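PDB 6SJY: L-2,4-diaminobutyric acid acetyltransferase from Geobacillus sp., which catalyses acetyl transfer from acetyl-coenzyme A to L-2,4-diaminobutyrate, giving the N-acetylated precursor of the chemical chaperone ectoine. Local coordinates for residues A[111-116]-A[160-165]; A[65-70]-A[77-82]; A[7-12]-A[52-57]. All coordinates share one frame; numbering follows the deposited sequence.

Contact 1: A[111-116]-A[160-165]; sequences FIETTV and LFVIGP. With 9YT ((2~{S})-4-acetamido-2-azanyl-butanoic acid), chain E.
Strands 111-115 and 158-163 lie antiparallel in the mixed beta sheet of this GNAT acetyltransferase, with Ile112-Ile163 and Thr114-Phe161 as hydrogen-bonded pairs. Four backbone bonds join them. Ile163 N meets Ile112 O at 2.8 Å, and Phe161 N meets Thr114 O at the same length. All four acceptor carbonyls also take a CA-H contact from the strand opposite.

Ile112, Thr114, Phe161 and Ile163 share one face of the sheet, which helix 121-133 covers through Phe127, Leu128 and Tyr130. Here Val116 CG2 sits over the centre of the Phe161 ring, 3.7 Å from its centroid, as a CH-pi contact. Phe161 CG is anti to its own carbonyl carbon (chi1 -71°), which carries the ring past Thr114 to reach Val116. Thr114 turns CG2 to Phe161 CB, 4.0 Å away. Its OG1 bonds to Val78 O of the neighbouring parallel strand and lies beside the acetyl methyl, C01, of the product.

This end of the pair is part of the product pocket. Thr114 and Thr115 both line it, and Thr115 O comes within 3.1 Å of N04 of the bound acetamido product.

Glu113, Val162 and Leu160 lie on the other face. Glu113 CG runs alongside Val162 CG2, and its carboxylate continues to Tyr46 OH of the second subunit. Leu160 CD1 folds back to 3.5 Å from Thr114 O.

At the far end the chain turns through Gly164 and a cis peptide bond into Pro165. A CB on Gly164 would run into the Phe111 ring and into the carbonyl oxygen of the residue before. Phe111 lies beside the proline: CE1 is 3.5 Å from Pro165 N, and CZ is 3.9 Å from Pro165 CB.

Contact 2: A[65-70]-A[77-82]; sequences SAFRSP and FVWQVA. With 9YT ((2~{S})-4-acetamido-2-azanyl-butanoic acid), chain E.
Ser65 OG takes a bent bond from Gln80 N at 3.0 Å (137°). A chi1 of 47° places OG there, between the backbone N and the carbonyl carbon of Ser65. The same OG holds a water at 2.6 Å. That water donates to Gln80 OE1 and lies over one face of the Trp79 indole.

Gln80 then reaches the product. Its NE2 gives O11 of the bound carboxylate an almost straight bond of 3.2 Å (171°). Two further bonds fix the amide: OE1 also meets Tyr40 OH, from the second shell, and NE2 meets O of Asp33, whose carboxylate binds the product too. Both amide atoms thus have two partners, which should hold the group against flipping.

Farther along, Phe67 and Phe77 pair by backbone bonds in both directions. Their rings lie side by side, slid so that they barely overlap, with Phe67 CE2 3.7 Å from Phe77 CD1. Phe77 CB sits over the Phe67 face. Phe47 and Tyr46 of the second subunit meet these rings.

Trp79 and Gln80 both face Ser65 across the hairpin of strands 59-68 and 75-83. This is a classic beta bulge, a hallmark of this strand in GNAT acetyltransferases, placed at the active site.

Contact 3: A[7-12]-A[52-57]; sequences TEVVYR and MIAEHE
His56 NE2 is gripped by two oxygens of Thr7. It gives the carbonyl O a bent bond of 2.7 Å (131°), arriving above the carbonyl plane although the acceptor lies in the imidazole plane. A longer bond, 3.2 Å, runs from NE2 to Thr7 OG1. CG of His56 is anti to the backbone N (chi1 -172°), and this brings the NE2 edge of the ring alongside Thr7. Thr7 OG1 in turn donates to Glu57 OE2 at 2.9 Å, from above the carboxylate plane. Glu57 CG covers one face of the imidazole. With an alanine in place of His56, both Thr7 oxygens would probably lose this donor, and Thr7 would be held to the strand mainly through Glu57.

Farther along, the two segments pair as antiparallel sheet, with strand 10-12 at its border. Val10 and Glu55 exchange backbone bonds, as do Arg12 and Ile53. On the face with Val10, Arg12 NE forms a salt bridge with Glu55 OE1, on the syn side at 3.0 Å, while NH2 to OE2 is weak. Ile53 CD1 lies over one face of the guanidinium. On the reverse face Tyr11 CE1 rests on Ala54 CB at 3.5 Å, beneath helix 92-101.

Stronger salt bridges lie outside: Asp18 with Arg12 NH1, and Arg21 with Glu55 OE2. Opposite charges thus follow one another along this edge, which probably keeps all four ionised.

From the N terminus the chain first forms strand 10-12, passes through helices 19-29 and 37-46, and returns as strand 52-56, where contact 3 closes the loop. Strand 59-68 follows beside it. Contact 2 then closes a short hairpin with strand 75-83. After helix 92-101 comes strand 111-115, parallel to 75-83. Helix 121-133 and strand 138-144 precede strand 158-163, with which contact 1 closes the last loop. The three lie in series; none nests or crosses. All belong to one sheet. Contacts 1 and 2 adjoin, sharing the product and the second subunit, whereas contact 3 lies about 25 Å from contact 1, centre to centre.

Contact 1: A[111-116]-A[160-165]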
loop_
_atom_site.group_PDB
_atom_site.type_symbol
_atom_site.label_atom_id
_atom_site.label_comp_id
_atom_site.label_asym_id
_atom_site.label_seq_id
_atom_site.Cartn_x
_atom_site.Cartn_y
_atom_site.Cartn_z
ATOM N N PHE A 111 -9.274 -17.305 -1.989
ATOM C CA PHE A 111 -10.289 -16.236 -1.985
ATOM C C PHE A 111 -9.689 -14.993 -2.606
ATOM O O PHE A 111 -8.516 -14.716 -2.378
ATOM C CB PHE A 111 -10.730 -15.795 -0.617
ATOM C CG PHE A 111 -11.358 -16.829 0.202
ATOM C CD1 PHE A 111 -12.752 -17.012 0.158
ATOM C CD2 PHE A 111 -10.602 -17.565 1.115
ATOM C CE1 PHE A 111 -13.370 -17.951 0.942
ATOM C CE2 PHE A 111 -11.217 -18.491 1.911
ATOM C CZ PHE A 111 -12.613 -18.679 1.831
ATOM N N ILE A 112 -10.487 -14.257 -3.368
ATOM C CA ILE A 112 -10.178 -12.911 -3.820
ATOM C C ILE A 112 -11.123 -11.961 -3.089
ATOM O O ILE A 112 -12.347 -12.210 -3.030
ATOM C CB ILE A 112 -10.400 -12.759 -5.299
ATOM C CG1 ILE A 112 -9.525 -13.730 -6.063
ATOM C CG2 ILE A 112 -10.159 -11.334 -5.733
ATOM C CD1 ILE A 112 -9.885 -13.905 -7.523
ATOM N N GLU A 113 -10.575 -10.936 -2.450
ATOM C CA GLU A 113 -11.403 -9.888 -1.830
ATOM C C GLU A 113 -11.102 -8.592 -2.486
ATOM O O GLU A 113 -9.954 -8.317 -2.922
ATOM C CB GLU A 113 -11.147 -9.724 -0.348
ATOM C CG GLU A 113 -11.440 -10.905 0.464
ATOM C CD GLU A 113 -11.306 -10.647 1.965
ATOM O OE1 GLU A 113 -11.769 -11.498 2.674
ATOM O OE2 GLU A 113 -10.737 -9.656 2.442
ATOM N N THR A 114 -12.109 -7.772 -2.569
ATOM C CA THR A 114 -11.987 -6.466 -3.132
ATOM C C THR A 114 -13.161 -5.632 -2.663
ATOM O O THR A 114 -14.105 -6.155 -2.099
ATOM C CB THR A 114 -11.842 -6.501 -4.653
ATOM O OG1 THR A 114 -11.431 -5.206 -5.140
ATOM C CG2 THR A 114 -13.170 -6.843 -5.372
ATOM N N THR A 115 -13.136 -4.350 -2.986
ATOM C CA THR A 115 -14.181 -3.397 -2.631
ATOM C C THR A 115 -14.573 -2.720 -3.956
ATOM O O THR A 115 -13.724 -2.433 -4.725
ATOM C CB THR A 115 -13.528 -2.531 -1.600
ATOM O OG1 THR A 115 -13.950 -2.866 -0.270
ATOM C CG2 THR A 115 -13.407 -1.207 -1.908
ATOM N N VAL A 116 -15.871 -2.541 -4.234
ATOM C CA VAL A 116 -16.331 -1.969 -5.493
ATOM C C VAL A 116 -17.286 -0.847 -5.177
ATOM O O VAL A 116 -18.332 -1.067 -4.542
ATOM C CB VAL A 116 -17.068 -2.959 -6.392
ATOM C CG1 VAL A 116 -17.386 -2.335 -7.744
ATOM C CG2 VAL A 116 -16.231 -4.213 -6.587
ATOM N N LEU A 160 -17.781 -4.834 0.223
ATOM C CA LEU A 160 -16.862 -5.981 0.046
ATOM C C LEU A 160 -17.378 -7.097 -0.866
ATOM O O LEU A 160 -18.469 -7.623 -0.645
ATOM C CB LEU A 160 -16.615 -6.600 1.405
ATOM C CG LEU A 160 -15.590 -7.725 1.530
ATOM C CD1 LEU A 160 -14.188 -7.194 1.207
ATOM C CD2 LEU A 160 -15.661 -8.260 2.937
ATOM N N PHE A 161 -16.616 -7.426 -1.901
ATOM C CA PHE A 161 -16.867 -8.582 -2.734
ATOM C C PHE A 161 -15.885 -9.660 -2.388
ATOM O O PHE A 161 -14.681 -9.377 -2.372
ATOM C CB PHE A 161 -16.711 -8.235 -4.215
ATOM C CG PHE A 161 -17.784 -7.365 -4.757
ATOM C CD1 PHE A 161 -18.164 -6.185 -4.112
ATOM C CD2 PHE A 161 -18.393 -7.689 -5.967
ATOM C CE1 PHE A 161 -19.161 -5.360 -4.663
ATOM C CE2 PHE A 161 -19.364 -6.872 -6.530
ATOM C CZ PHE A 161 -19.769 -5.715 -5.872
ATOM N N VAL A 162 -16.355 -10.851 -2.030
ATOM C CA VAL A 162 -15.471 -12.018 -1.767
ATOM C C VAL A 162 -15.790 -13.088 -2.788
ATOM O O VAL A 162 -16.937 -13.512 -2.904
ATOM C CB VAL A 162 -15.679 -12.528 -0.340
ATOM C CG1 VAL A 162 -14.801 -13.714 -0.012
ATOM C CG2 VAL A 162 -15.427 -11.427 0.684
ATOM N N ILE A 163 -14.780 -13.537 -3.502
ATOM C CA ILE A 163 -14.859 -14.597 -4.465
ATOM C C ILE A 163 -14.157 -15.798 -3.890
ATOM O O ILE A 163 -12.958 -15.738 -3.580
ATOM C CB ILE A 163 -14.220 -14.196 -5.769
ATOM C CG1 ILE A 163 -14.969 -13.028 -6.341
ATOM C CG2 ILE A 163 -14.196 -15.355 -6.773
ATOM C CD1 ILE A 163 -14.353 -12.595 -7.663
ATOM N N GLY A 164 -14.908 -16.884 -3.705
ATOM C CA GLY A 164 -14.373 -18.134 -3.236
ATOM C C GLY A 164 -15.254 -18.760 -2.197
ATOM O O GLY A 164 -16.307 -18.248 -1.907
ATOM N N PRO A 165 -14.829 -19.866 -1.616
ATOM C CA PRO A 165 -13.531 -20.516 -1.839
ATOM C C PRO A 165 -13.345 -21.194 -3.178
ATOM O O PRO A 165 -14.306 -21.614 -3.805
ATOM C CB PRO A 165 -13.464 -21.492 -0.713
ATOM C CG PRO A 165 -14.888 -21.852 -0.474
ATOM C CD PRO A 165 -15.736 -20.686 -0.838
HETATM C C01 9YT E . -11.848 -3.345 -7.275
HETATM C C02 9YT E . -11.699 -1.872 -7.350
HETATM O O03 9YT E . -12.163 -1.323 -8.393
HETATM N N04 9YT E . -11.068 -1.450 -6.052
HETATM C C05 9YT E . -10.589 -0.155 -5.630
HETATM C C06 9YT E . -11.582 0.806 -5.108
HETATM C C07 9YT E . -10.879 1.860 -4.297
HETATM N N08 9YT E . -11.846 2.851 -3.870
HETATM C C09 9YT E . -9.741 2.511 -5.087
HETATM O O10 9YT E . -8.776 2.832 -4.366
HETATM O O11 9YT E . -9.767 2.690 -6.362
#

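Contact 2: A[65-70]-A[77-82]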
loop_
_atom_site.group_PDB
_atom_site.type_symbol
_atom_site.label_atom_id
_atom_site.label_comp_id
_atom_site.label_asym_id
_atom_site.label_seq_id
_atom_site.Cartn_x
_atom_site.Cartn_y
_atom_site.Cartn_z
ATOM N N SER A 65 -3.545 -3.524 -9.111
ATOM C CA SER A 65 -2.726 -3.762 -7.920
ATOM C C SER A 65 -3.431 -4.742 -7.020
ATOM O O SER A 65 -4.647 -4.666 -6.844
ATOM C CB SER A 65 -2.524 -2.485 -7.123
ATOM O OG SER A 65 -3.690 -1.696 -6.877
ATOM N N ALA A 66 -2.652 -5.620 -6.409
ATOM C CA ALA A 66 -3.195 -6.523 -5.459
ATOM C C ALA A 66 -2.094 -6.964 -4.539
ATOM O O ALA A 66 -0.923 -6.796 -4.866
ATOM C CB ALA A 66 -3.777 -7.746 -6.174
ATOM N N PHE A 67 -2.464 -7.522 -3.408
ATOM C CA PHE A 67 -1.507 -8.140 -2.499
ATOM C C PHE A 67 -2.157 -9.295 -1.823
ATOM O O PHE A 67 -3.353 -9.298 -1.653
ATOM C CB PHE A 67 -1.077 -7.142 -1.425
ATOM C CG PHE A 67 -2.215 -6.474 -0.669
ATOM C CD1 PHE A 67 -2.711 -7.039 0.519
ATOM C CD2 PHE A 67 -2.722 -5.266 -1.077
ATOM C CE1 PHE A 67 -3.692 -6.416 1.275
ATOM C CE2 PHE A 67 -3.715 -4.648 -0.351
ATOM C CZ PHE A 67 -4.227 -5.227 0.825
ATOM N N ARG A 68 -1.338 -10.213 -1.363
ATOM C CA ARG A 68 -1.712 -11.249 -0.484
ATOM C C ARG A 68 -1.820 -10.810 0.899
ATOM O O ARG A 68 -0.937 -10.168 1.426
ATOM C CB ARG A 68 -0.807 -12.432 -0.592
ATOM C CG ARG A 68 -0.891 -12.944 -2.025
ATOM C CD ARG A 68 -0.094 -14.185 -2.319
ATOM N NE ARG A 68 -0.687 -15.368 -1.760
ATOM C CZ ARG A 68 -0.547 -16.604 -2.243
ATOM N NH1 ARG A 68 0.121 -16.854 -3.383
ATOM N NH2 ARG A 68 -1.134 -17.600 -1.594
ATOM N N SER A 69 -2.967 -11.096 1.487
ATOM C CA SER A 69 -3.248 -10.606 2.795
ATOM C C SER A 69 -2.210 -11.137 3.816
ATOM O O SER A 69 -2.123 -12.352 4.024
ATOM C CB SER A 69 -4.630 -11.042 3.267
ATOM O OG SER A 69 -4.733 -10.698 4.613
ATOM N N PRO A 70 -1.485 -10.229 4.509
ATOM C CA PRO A 70 -0.428 -10.717 5.467
ATOM C C PRO A 70 -0.899 -11.720 6.547
ATOM O O PRO A 70 -0.248 -12.752 6.749
ATOM C CB PRO A 70 0.152 -9.383 6.095
ATOM C CG PRO A 70 -0.144 -8.318 5.048
ATOM C CD PRO A 70 -1.464 -8.762 4.372
ATOM N N PHE A 77 -6.114 -9.687 -2.023
ATOM C CA PHE A 77 -6.890 -8.492 -2.065
ATOM C C PHE A 77 -6.572 -7.703 -3.290
ATOM O O PHE A 77 -5.394 -7.381 -3.533
ATOM C CB PHE A 77 -6.655 -7.648 -0.833
ATOM C CG PHE A 77 -7.532 -6.469 -0.770
ATOM C CD1 PHE A 77 -7.189 -5.287 -1.370
ATOM C CD2 PHE A 77 -8.763 -6.573 -0.147
ATOM C CE1 PHE A 77 -8.072 -4.209 -1.340
ATOM C CE2 PHE A 77 -9.662 -5.510 -0.131
ATOM C CZ PHE A 77 -9.311 -4.322 -0.710
ATOM N N VAL A 78 -7.603 -7.380 -4.075
ATOM C CA VAL A 78 -7.440 -6.549 -5.253
ATOM C C VAL A 78 -7.814 -5.153 -4.870
ATOM O O VAL A 78 -8.930 -4.863 -4.468
ATOM C CB VAL A 78 -8.241 -7.034 -6.452
ATOM C CG1 VAL A 78 -8.120 -6.054 -7.618
ATOM C CG2 VAL A 78 -7.773 -8.414 -6.816
ATOM N N TRP A 79 -6.811 -4.301 -4.960
ATOM C CA TRP A 79 -6.839 -2.937 -4.515
ATOM C C TRP A 79 -7.373 -2.030 -5.605
ATOM O O TRP A 79 -8.379 -1.473 -5.397
ATOM C CB TRP A 79 -5.422 -2.500 -4.052
ATOM C CG TRP A 79 -5.289 -1.107 -3.490
ATOM C CD1 TRP A 79 -6.233 -0.091 -3.435
ATOM C CD2 TRP A 79 -4.114 -0.574 -2.918
ATOM N NE1 TRP A 79 -5.678 1.031 -2.871
ATOM C CE2 TRP A 79 -4.383 0.747 -2.547
ATOM C CE3 TRP A 79 -2.856 -1.108 -2.640
ATOM C CZ2 TRP A 79 -3.457 1.518 -1.924
ATOM C CZ3 TRP A 79 -1.919 -0.313 -2.048
ATOM C CH2 TRP A 79 -2.220 0.970 -1.693
ATOM N N GLN A 80 -6.665 -1.806 -6.707
ATOM C CA GLN A 80 -7.163 -0.910 -7.734
ATOM C C GLN A 80 -7.214 -1.624 -9.084
ATOM O O GLN A 80 -6.354 -2.464 -9.389
ATOM C CB GLN A 80 -6.368 0.375 -7.847
ATOM C CG GLN A 80 -6.365 1.211 -6.606
ATOM C CD GLN A 80 -5.822 2.634 -6.777
ATOM O OE1 GLN A 80 -4.611 2.875 -6.828
ATOM N NE2 GLN A 80 -6.725 3.592 -6.776
ATOM N N VAL A 81 -8.225 -1.270 -9.877
ATOM C CA VAL A 81 -8.329 -1.690 -11.249
ATOM C C VAL A 81 -8.614 -0.439 -12.026
ATOM O O VAL A 81 -9.567 0.249 -11.722
ATOM C CB VAL A 81 -9.485 -2.676 -11.441
ATOM C CG1 VAL A 81 -9.483 -3.194 -12.866
ATOM C CG2 VAL A 81 -9.346 -3.815 -10.451
ATOM N N ALA A 82 -7.755 -0.107 -12.982
ATOM C CA ALA A 82 -7.909 1.117 -13.770
ATOM C C ALA A 82 -7.718 0.763 -15.226
ATOM O O ALA A 82 -6.856 -0.075 -15.532
ATOM C CB ALA A 82 -6.855 2.112 -13.408
HETATM C C01 9YT E . -11.848 -3.345 -7.275
HETATM C C02 9YT E . -11.699 -1.872 -7.350
HETATM O O03 9YT E . -12.163 -1.323 -8.393
HETATM N N04 9YT E . -11.068 -1.450 -6.052
HETATM C C05 9YT E . -10.589 -0.155 -5.630
HETATM C C06 9YT E . -11.582 0.806 -5.108
HETATM C C07 9YT E . -10.879 1.860 -4.297
HETATM N N08 9YT E . -11.846 2.851 -3.870
HETATM C C09 9YT E . -9.741 2.511 -5.087
HETATM O O10 9YT E . -8.776 2.832 -4.366
HETATM O O11 9YT E . -9.767 2.690 -6.362
HETATM O O HOH W 1 -3.116 0.673 -5.852
#

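Contact 3: A[7-12]-A[52-57]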
loop_
_atom_site.group_PDB
_atom_site.type_symbol
_atom_site.label_atom_id
_atom_site.label_comp_id
_atom_site.label_asym_id
_atom_site.label_seq_id
_atom_site.Cartn_x
_atom_site.Cartn_y
_atom_site.Cartn_z
ATOM N N THR A 7 -0.229 -3.734 -32.534
ATOM C CA THR A 7 -1.346 -2.939 -31.971
ATOM C C THR A 7 -2.240 -3.723 -30.966
ATOM O O THR A 7 -3.304 -3.275 -30.567
ATOM C CB THR A 7 -2.252 -2.403 -33.113
ATOM O OG1 THR A 7 -3.061 -1.343 -32.602
ATOM C CG2 THR A 7 -3.170 -3.517 -33.725
ATOM N N GLU A 8 -1.833 -4.919 -30.601
ATOM C CA GLU A 8 -2.449 -5.584 -29.517
ATOM C C GLU A 8 -1.907 -5.030 -28.150
ATOM O O GLU A 8 -0.778 -4.429 -27.998
ATOM C CB GLU A 8 -2.323 -7.085 -29.673
ATOM C CG GLU A 8 -0.913 -7.553 -29.916
ATOM C CD GLU A 8 -0.544 -8.788 -29.120
ATOM O OE1 GLU A 8 0.492 -8.751 -28.409
ATOM O OE2 GLU A 8 -1.293 -9.788 -29.196
ATOM N N VAL A 9 -2.783 -5.192 -27.163
ATOM C CA VAL A 9 -2.535 -4.693 -25.830
ATOM C C VAL A 9 -1.613 -5.701 -25.231
ATOM O O VAL A 9 -1.854 -6.889 -25.378
ATOM C CB VAL A 9 -3.811 -4.608 -24.988
ATOM C CG1 VAL A 9 -3.471 -4.189 -23.528
ATOM C CG2 VAL A 9 -4.814 -3.642 -25.632
ATOM N N VAL A 10 -0.558 -5.239 -24.559
ATOM C CA VAL A 10 0.381 -6.168 -23.858
ATOM C C VAL A 10 0.387 -5.979 -22.337
ATOM O O VAL A 10 0.217 -4.861 -21.838
ATOM C CB VAL A 10 1.812 -6.038 -24.392
ATOM C CG1 VAL A 10 1.920 -6.712 -25.768
ATOM C CG2 VAL A 10 2.204 -4.580 -24.480
ATOM N N TYR A 11 0.673 -7.079 -21.646
ATOM C CA TYR A 11 0.485 -7.217 -20.241
ATOM C C TYR A 11 1.788 -7.613 -19.607
ATOM O O TYR A 11 2.381 -8.553 -20.038
ATOM C CB TYR A 11 -0.563 -8.316 -19.985
ATOM C CG TYR A 11 -1.892 -7.914 -20.574
ATOM C CD1 TYR A 11 -2.728 -7.073 -19.880
ATOM C CD2 TYR A 11 -2.287 -8.297 -21.870
ATOM C CE1 TYR A 11 -3.948 -6.652 -20.411
ATOM C CE2 TYR A 11 -3.521 -7.872 -22.413
ATOM C CZ TYR A 11 -4.363 -7.065 -21.680
ATOM O OH TYR A 11 -5.577 -6.569 -22.166
ATOM N N ARG A 12 2.218 -6.907 -18.562
ATOM C CA ARG A 12 3.394 -7.319 -17.778
ATOM C C ARG A 12 3.309 -6.870 -16.305
ATOM O O ARG A 12 2.511 -5.994 -15.951
ATOM C CB ARG A 12 4.674 -6.720 -18.411
ATOM C CG ARG A 12 4.683 -5.223 -18.404
ATOM C CD ARG A 12 5.960 -4.641 -18.980
ATOM N NE ARG A 12 5.904 -3.165 -19.029
ATOM C CZ ARG A 12 6.287 -2.351 -18.025
ATOM N NH1 ARG A 12 6.709 -2.824 -16.853
ATOM N NH2 ARG A 12 6.191 -1.038 -18.157
ATOM N N MET A 52 -0.236 -5.903 -12.185
ATOM C CA MET A 52 -0.167 -5.966 -13.637
ATOM C C MET A 52 -0.395 -4.607 -14.284
ATOM O O MET A 52 -1.165 -3.785 -13.832
ATOM C CB MET A 52 -1.214 -6.953 -14.140
ATOM C CG MET A 52 -1.016 -7.417 -15.585
ATOM S SD MET A 52 -0.050 -8.902 -15.685
ATOM C CE MET A 52 -0.952 -10.060 -14.708
ATOM N N ILE A 53 0.307 -4.404 -15.364
ATOM C CA ILE A 53 0.182 -3.263 -16.247
ATOM C C ILE A 53 -0.275 -3.744 -17.626
ATOM O O ILE A 53 0.164 -4.771 -18.116
ATOM C CB ILE A 53 1.541 -2.582 -16.391
ATOM C CG1 ILE A 53 1.667 -1.564 -15.298
ATOM C CG2 ILE A 53 1.702 -1.873 -17.719
ATOM C CD1 ILE A 53 3.037 -0.912 -15.277
ATOM N N ALA A 54 -1.113 -2.948 -18.261
ATOM C CA ALA A 54 -1.469 -3.211 -19.639
ATOM C C ALA A 54 -1.010 -2.018 -20.426
ATOM O O ALA A 54 -1.272 -0.844 -20.073
ATOM C CB ALA A 54 -2.974 -3.390 -19.803
ATOM N N GLU A 55 -0.368 -2.330 -21.538
ATOM C CA GLU A 55 0.133 -1.286 -22.435
ATOM C C GLU A 55 -0.319 -1.445 -23.865
ATOM O O GLU A 55 -0.475 -2.565 -24.394
ATOM C CB GLU A 55 1.655 -1.280 -22.413
ATOM C CG GLU A 55 2.219 -0.315 -21.405
ATOM C CD GLU A 55 3.637 -0.663 -20.984
ATOM O OE1 GLU A 55 3.982 -1.874 -20.949
ATOM O OE2 GLU A 55 4.395 0.294 -20.670
ATOM N N HIS A 56 -0.487 -0.296 -24.483
ATOM C CA HIS A 56 -0.864 -0.259 -25.877
ATOM C C HIS A 56 -0.109 0.856 -26.585
ATOM O O HIS A 56 -0.306 2.040 -26.279
ATOM C CB HIS A 56 -2.359 -0.062 -26.015
ATOM C CG HIS A 56 -2.850 -0.199 -27.418
ATOM N ND1 HIS A 56 -3.459 0.840 -28.092
ATOM C CD2 HIS A 56 -2.808 -1.249 -28.279
ATOM C CE1 HIS A 56 -3.789 0.430 -29.301
ATOM N NE2 HIS A 56 -3.399 -0.829 -29.441
ATOM N N GLU A 57 0.792 0.450 -27.489
ATOM C CA GLU A 57 1.530 1.396 -28.325
ATOM C C GLU A 57 2.342 2.355 -27.495
ATOM O O GLU A 57 2.298 3.569 -27.690
ATOM C CB GLU A 57 0.566 2.104 -29.270
ATOM C CG GLU A 57 -0.173 1.059 -30.082
ATOM C CD GLU A 57 -0.847 1.622 -31.305
ATOM O OE1 GLU A 57 -1.152 2.834 -31.319
ATOM O OE2 GLU A 57 -1.085 0.815 -32.228
#